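Local coordinates for BIFUNCTIONAL PROTEIN Proline utilization A (PutA) (Corynebacterium freiburgense, PDB 5UX5), which catalyses both steps of proline oxidation to glutamate, pairing an FAD-dependent proline dehydrogenase with an NAD-dependent aldehyde dehydrogenase in one chain, at residues D309-Y320 / R459-S470. Residues are numbered along the deposited sequence; the frame is centred on the assembly and turned at random.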
loop_
_atom_site.group_PDB
_atom_site.type_symbol
_atom_site.label_atom_id
_atom_site.label_comp_id
_atom_site.label_asym_id
_atom_site.label_seq_id
_atom_site.Cartn_x
_atom_site.Cartn_y
_atom_site.Cartn_z
ATOM N N ASP A 309 1.984 9.320 -3.535
ATOM C CA ASP A 309 2.926 8.450 -2.824
ATOM C C ASP A 309 3.180 8.962 -1.403
ATOM O O ASP A 309 3.286 8.174 -0.451
ATOM C CB ASP A 309 4.240 8.350 -3.615
ATOM C CG ASP A 309 5.166 7.273 -3.080
ATOM O OD1 ASP A 309 4.653 6.217 -2.698
ATOM O OD2 ASP A 309 6.401 7.449 -3.035
ATOM N N ALA A 310 3.317 10.284 -1.256
ATOM C CA ALA A 310 3.530 10.899 0.048
ATOM C C ALA A 310 2.294 10.779 0.938
ATOM O O ALA A 310 2.386 10.310 2.082
ATOM C CB ALA A 310 3.931 12.368 -0.120
ATOM N N GLU A 311 1.126 11.201 0.439
ATOM C CA GLU A 311 -0.045 11.216 1.313
ATOM C C GLU A 311 -0.392 9.804 1.806
ATOM O O GLU A 311 -0.767 9.628 2.970
ATOM C CB GLU A 311 -1.249 11.857 0.603
ATOM C CG GLU A 311 -2.507 11.925 1.509
ATOM C CD GLU A 311 -3.719 12.504 0.812
ATOM O OE1 GLU A 311 -4.503 13.226 1.472
ATOM O OE2 GLU A 311 -3.895 12.235 -0.399
ATOM N N LEU A 312 -0.200 8.781 0.967
ATOM C CA LEU A 312 -0.479 7.410 1.382
ATOM C C LEU A 312 0.410 6.969 2.540
ATOM O O LEU A 312 -0.039 6.231 3.422
ATOM C CB LEU A 312 -0.293 6.443 0.209
ATOM C CG LEU A 312 -1.404 6.421 -0.854
ATOM C CD1 LEU A 312 -1.082 5.490 -2.003
ATOM C CD2 LEU A 312 -2.808 6.112 -0.254
ATOM N N HIS A 313 1.686 7.343 2.518
ATOM C CA HIS A 313 2.665 6.864 3.491
ATOM C C HIS A 313 2.873 7.789 4.667
ATOM O O HIS A 313 3.646 7.444 5.563
ATOM C CB HIS A 313 4.026 6.650 2.825
ATOM C CG HIS A 313 4.061 5.481 1.914
ATOM N ND1 HIS A 313 3.561 5.524 0.632
ATOM C CD2 HIS A 313 4.540 4.229 2.098
ATOM C CE1 HIS A 313 3.714 4.338 0.072
ATOM N NE2 HIS A 313 4.318 3.539 0.937
ATOM N N GLY A 314 2.284 8.972 4.649
ATOM C CA GLY A 314 2.564 9.939 5.678
ATOM C C GLY A 314 3.907 10.599 5.532
ATOM O O GLY A 314 4.566 10.875 6.538
ATOM N N TRP A 315 4.329 10.857 4.305
ATOM C CA TRP A 315 5.604 11.485 4.018
ATOM C C TRP A 315 5.359 12.831 3.373
ATOM O O TRP A 315 4.274 13.081 2.841
ATOM C CB TRP A 315 6.435 10.638 3.057
ATOM C CG TRP A 315 6.840 9.304 3.541
ATOM C CD1 TRP A 315 7.066 8.933 4.832
ATOM C CD2 TRP A 315 7.107 8.144 2.731
ATOM N NE1 TRP A 315 7.458 7.613 4.873
ATOM C CE2 TRP A 315 7.496 7.115 3.594
ATOM C CE3 TRP A 315 7.071 7.890 1.357
ATOM C CZ2 TRP A 315 7.810 5.838 3.132
ATOM C CZ3 TRP A 315 7.374 6.626 0.909
ATOM C CH2 TRP A 315 7.738 5.617 1.786
ATOM N N TYR A 316 6.392 13.686 3.377
ATOM C CA TYR A 316 6.333 14.865 2.532
ATOM C C TYR A 316 6.509 14.446 1.082
ATOM O O TYR A 316 7.241 13.493 0.773
ATOM C CB TYR A 316 7.425 15.869 2.879
ATOM C CG TYR A 316 7.266 16.519 4.204
ATOM C CD1 TYR A 316 6.329 17.513 4.396
ATOM C CD2 TYR A 316 8.056 16.138 5.272
ATOM C CE1 TYR A 316 6.181 18.127 5.632
ATOM C CE2 TYR A 316 7.917 16.720 6.511
ATOM C CZ TYR A 316 6.972 17.717 6.686
ATOM O OH TYR A 316 6.824 18.302 7.910
ATOM N N PRO A 317 5.850 15.139 0.172
ATOM C CA PRO A 317 6.169 14.966 -1.246
ATOM C C PRO A 317 7.648 15.255 -1.480
ATOM O O PRO A 317 8.254 16.086 -0.805
ATOM C CB PRO A 317 5.267 15.989 -1.942
ATOM C CG PRO A 317 4.250 16.408 -0.878
ATOM C CD PRO A 317 4.902 16.231 0.425
ATOM N N ALA A 318 8.257 14.484 -2.363
ATOM C CA ALA A 318 9.648 14.748 -2.718
ATOM C C ALA A 318 9.850 16.089 -3.438
ATOM O O ALA A 318 10.911 16.711 -3.234
ATOM C CB ALA A 318 10.186 13.571 -3.542
ATOM N N PRO A 319 8.950 16.556 -4.304
ATOM C CA PRO A 319 9.162 17.841 -4.966
ATOM C C PRO A 319 8.820 19.014 -4.056
ATOM O O PRO A 319 8.275 18.873 -2.969
ATOM C CB PRO A 319 8.205 17.809 -6.163
ATOM C CG PRO A 319 7.768 16.423 -6.284
ATOM C CD PRO A 319 7.814 15.847 -4.912
ATOM N N TYR A 320 9.196 20.193 -4.523
ATOM C CA TYR A 320 8.904 21.417 -3.816
ATOM C C TYR A 320 7.406 21.573 -3.681
ATOM O O TYR A 320 6.645 21.030 -4.479
ATOM C CB TYR A 320 9.451 22.616 -4.587
ATOM C CG TYR A 320 10.937 22.824 -4.552
ATOM C CD1 TYR A 320 11.555 23.329 -3.425
ATOM C CD2 TYR A 320 11.727 22.557 -5.671
ATOM C CE1 TYR A 320 12.930 23.551 -3.396
ATOM C CE2 TYR A 320 13.111 22.775 -5.647
ATOM C CZ TYR A 320 13.694 23.272 -4.502
ATOM O OH TYR A 320 15.038 23.497 -4.448
ATOM N N ARG A 459 13.214 16.653 0.942
ATOM C CA ARG A 459 11.994 16.739 1.730
ATOM C C ARG A 459 11.715 15.467 2.526
ATOM O O ARG A 459 11.036 15.533 3.568
ATOM C CB ARG A 459 10.807 17.039 0.820
ATOM C CG ARG A 459 10.980 18.267 -0.003
ATOM C CD ARG A 459 10.103 19.333 0.562
ATOM N NE ARG A 459 8.752 19.309 0.039
ATOM C CZ ARG A 459 7.686 19.593 0.758
ATOM N NH1 ARG A 459 7.809 19.887 2.053
ATOM N NH2 ARG A 459 6.498 19.583 0.181
ATOM N N ARG A 460 12.240 14.323 2.080
ATOM C CA ARG A 460 12.003 13.051 2.749
ATOM C C ARG A 460 12.861 12.881 4.005
ATOM O O ARG A 460 12.765 11.847 4.673
ATOM C CB ARG A 460 12.273 11.903 1.773
ATOM C CG ARG A 460 11.319 11.798 0.592
ATOM C CD ARG A 460 9.913 11.378 1.048
ATOM N NE ARG A 460 8.982 11.268 -0.069
ATOM C CZ ARG A 460 8.879 10.192 -0.845
ATOM N NH1 ARG A 460 9.644 9.133 -0.594
ATOM N NH2 ARG A 460 8.017 10.187 -1.865
ATOM N N LEU A 461 13.707 13.860 4.343
ATOM C CA LEU A 461 14.614 13.677 5.468
ATOM C C LEU A 461 13.898 13.672 6.800
ATOM O O LEU A 461 14.458 13.174 7.775
ATOM C CB LEU A 461 15.691 14.757 5.492
ATOM C CG LEU A 461 16.817 14.795 4.446
ATOM C CD1 LEU A 461 17.653 16.048 4.673
ATOM C CD2 LEU A 461 17.684 13.567 4.482
ATOM N N SER A 462 12.697 14.233 6.875
ATOM C CA SER A 462 11.857 14.132 8.062
ATOM C C SER A 462 10.426 13.965 7.597
ATOM O O SER A 462 10.144 13.924 6.394
ATOM C CB SER A 462 11.981 15.357 8.972
ATOM O OG SER A 462 11.401 16.491 8.333
ATOM N N THR A 463 9.509 13.884 8.558
ATOM C CA THR A 463 8.148 13.481 8.240
ATOM C C THR A 463 7.126 14.428 8.844
ATOM O O THR A 463 7.328 14.967 9.936
ATOM C CB THR A 463 7.910 12.057 8.751
ATOM O OG1 THR A 463 8.609 11.893 9.994
ATOM C CG2 THR A 463 8.467 11.064 7.756
ATOM N N PRO A 464 5.998 14.619 8.175
ATOM C CA PRO A 464 4.943 15.454 8.762
ATOM C C PRO A 464 4.300 14.741 9.938
ATOM O O PRO A 464 4.370 13.518 10.073
ATOM C CB PRO A 464 3.947 15.646 7.622
ATOM C CG PRO A 464 4.436 14.741 6.470
ATOM C CD PRO A 464 5.560 13.904 6.962
ATOM N N GLU A 465 3.636 15.519 10.787
ATOM C CA GLU A 465 2.842 14.935 11.867
ATOM C C GLU A 465 1.581 14.322 11.280
ATOM O O GLU A 465 0.832 14.983 10.554
ATOM C CB GLU A 465 2.507 15.978 12.934
ATOM C CG GLU A 465 2.979 15.603 14.354
ATOM C CD GLU A 465 4.422 16.026 14.649
ATOM O OE1 GLU A 465 4.740 16.242 15.845
ATOM O OE2 GLU A 465 5.234 16.152 13.700
ATOM N N THR A 466 1.395 13.034 11.529
ATOM C CA THR A 466 0.245 12.285 11.048
ATOM C C THR A 466 -0.245 11.439 12.203
ATOM O O THR A 466 0.497 11.192 13.154
ATOM C CB THR A 466 0.610 11.345 9.888
ATOM O OG1 THR A 466 1.634 10.443 10.330
ATOM C CG2 THR A 466 1.134 12.104 8.704
ATOM N N PHE A 467 -1.488 10.969 12.124
ATOM C CA PHE A 467 -1.923 10.026 13.151
ATOM C C PHE A 467 -1.296 8.639 12.958
ATOM O O PHE A 467 -0.733 8.067 13.901
ATOM C CB PHE A 467 -3.434 9.883 13.187
ATOM C CG PHE A 467 -3.856 8.783 14.091
ATOM C CD1 PHE A 467 -3.874 8.985 15.463
ATOM C CD2 PHE A 467 -4.126 7.520 13.591
ATOM C CE1 PHE A 467 -4.209 7.974 16.314
ATOM C CE2 PHE A 467 -4.462 6.492 14.441
ATOM C CZ PHE A 467 -4.505 6.722 15.808
ATOM N N ASN A 468 -1.453 8.040 11.774
ATOM C CA ASN A 468 -0.817 6.751 11.505
ATOM C C ASN A 468 0.692 6.893 11.474
ATOM O O ASN A 468 1.220 7.847 10.899
ATOM C CB ASN A 468 -1.307 6.172 10.192
ATOM C CG ASN A 468 -2.753 5.805 10.245
ATOM O OD1 ASN A 468 -3.629 6.566 9.802
ATOM N ND2 ASN A 468 -3.033 4.647 10.850
ATOM N N ALA A 469 1.385 5.969 12.140
ATOM C CA ALA A 469 2.847 5.939 12.103
ATOM C C ALA A 469 3.354 5.730 10.678
ATOM O O ALA A 469 2.827 4.893 9.934
ATOM C CB ALA A 469 3.360 4.817 13.007
ATOM N N SER A 470 4.391 6.481 10.282
ATOM C CA SER A 470 4.847 6.392 8.891
ATOM C C SER A 470 5.889 5.294 8.722
ATOM O O SER A 470 6.735 5.071 9.592
ATOM C CB SER A 470 5.429 7.717 8.384
ATOM O OG SER A 470 6.457 8.195 9.218
#
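The loop leaving helix 303-313 of the proline dehydrogenase barrel packs Trp315, Tyr316 and the backbone carbonyls near them against the irregular segment 459-470, between helices 438-450 and 477-484. Helix 303-313 ends at His313; Gly314 follows with positive phi, its CA 4.0 Å from Thr466 CG2. Next to this turn Pro464 lies over one face of the Tyr316 ring, a CH-pi contact with CG 3.7 Å from the centroid and almost on the ring normal, while Ser462 O sits at the ring's edge. Both arginines reach backbone oxygens through NE. Arg459, its chain bent at chi2 and chi3, gives a nearly straight bond (171°) from NE to Pro319 O at 3.1 Å, in the guanidinium plane, and turns one guanidinium face to Tyr316 CB. Arg460 NE bonds Tyr316 O at 2.9 Å, nearly in line with C=O but bent at the hydrogen. Trp315 CE3 sits over one face of the Arg460 guanidinium, toward its rim, the planes 34° apart, and NH1 also forms a salt bridge with Asp473; with NE and NH1 both engaged, the group's rotation is probably restricted. Trp315 NE1 bonds Asp471 O just beyond the linker segment. At the far end of the loop Tyr320 touches FAD, its OH hydrogen-bonded to Ala455 O. The remaining arm of Arg460, NH2, forms a salt bridge with Asp309 OD2 at 3.4 Å, its hydrogen bond weak, carboxylate and guanidinium planes 61° apart.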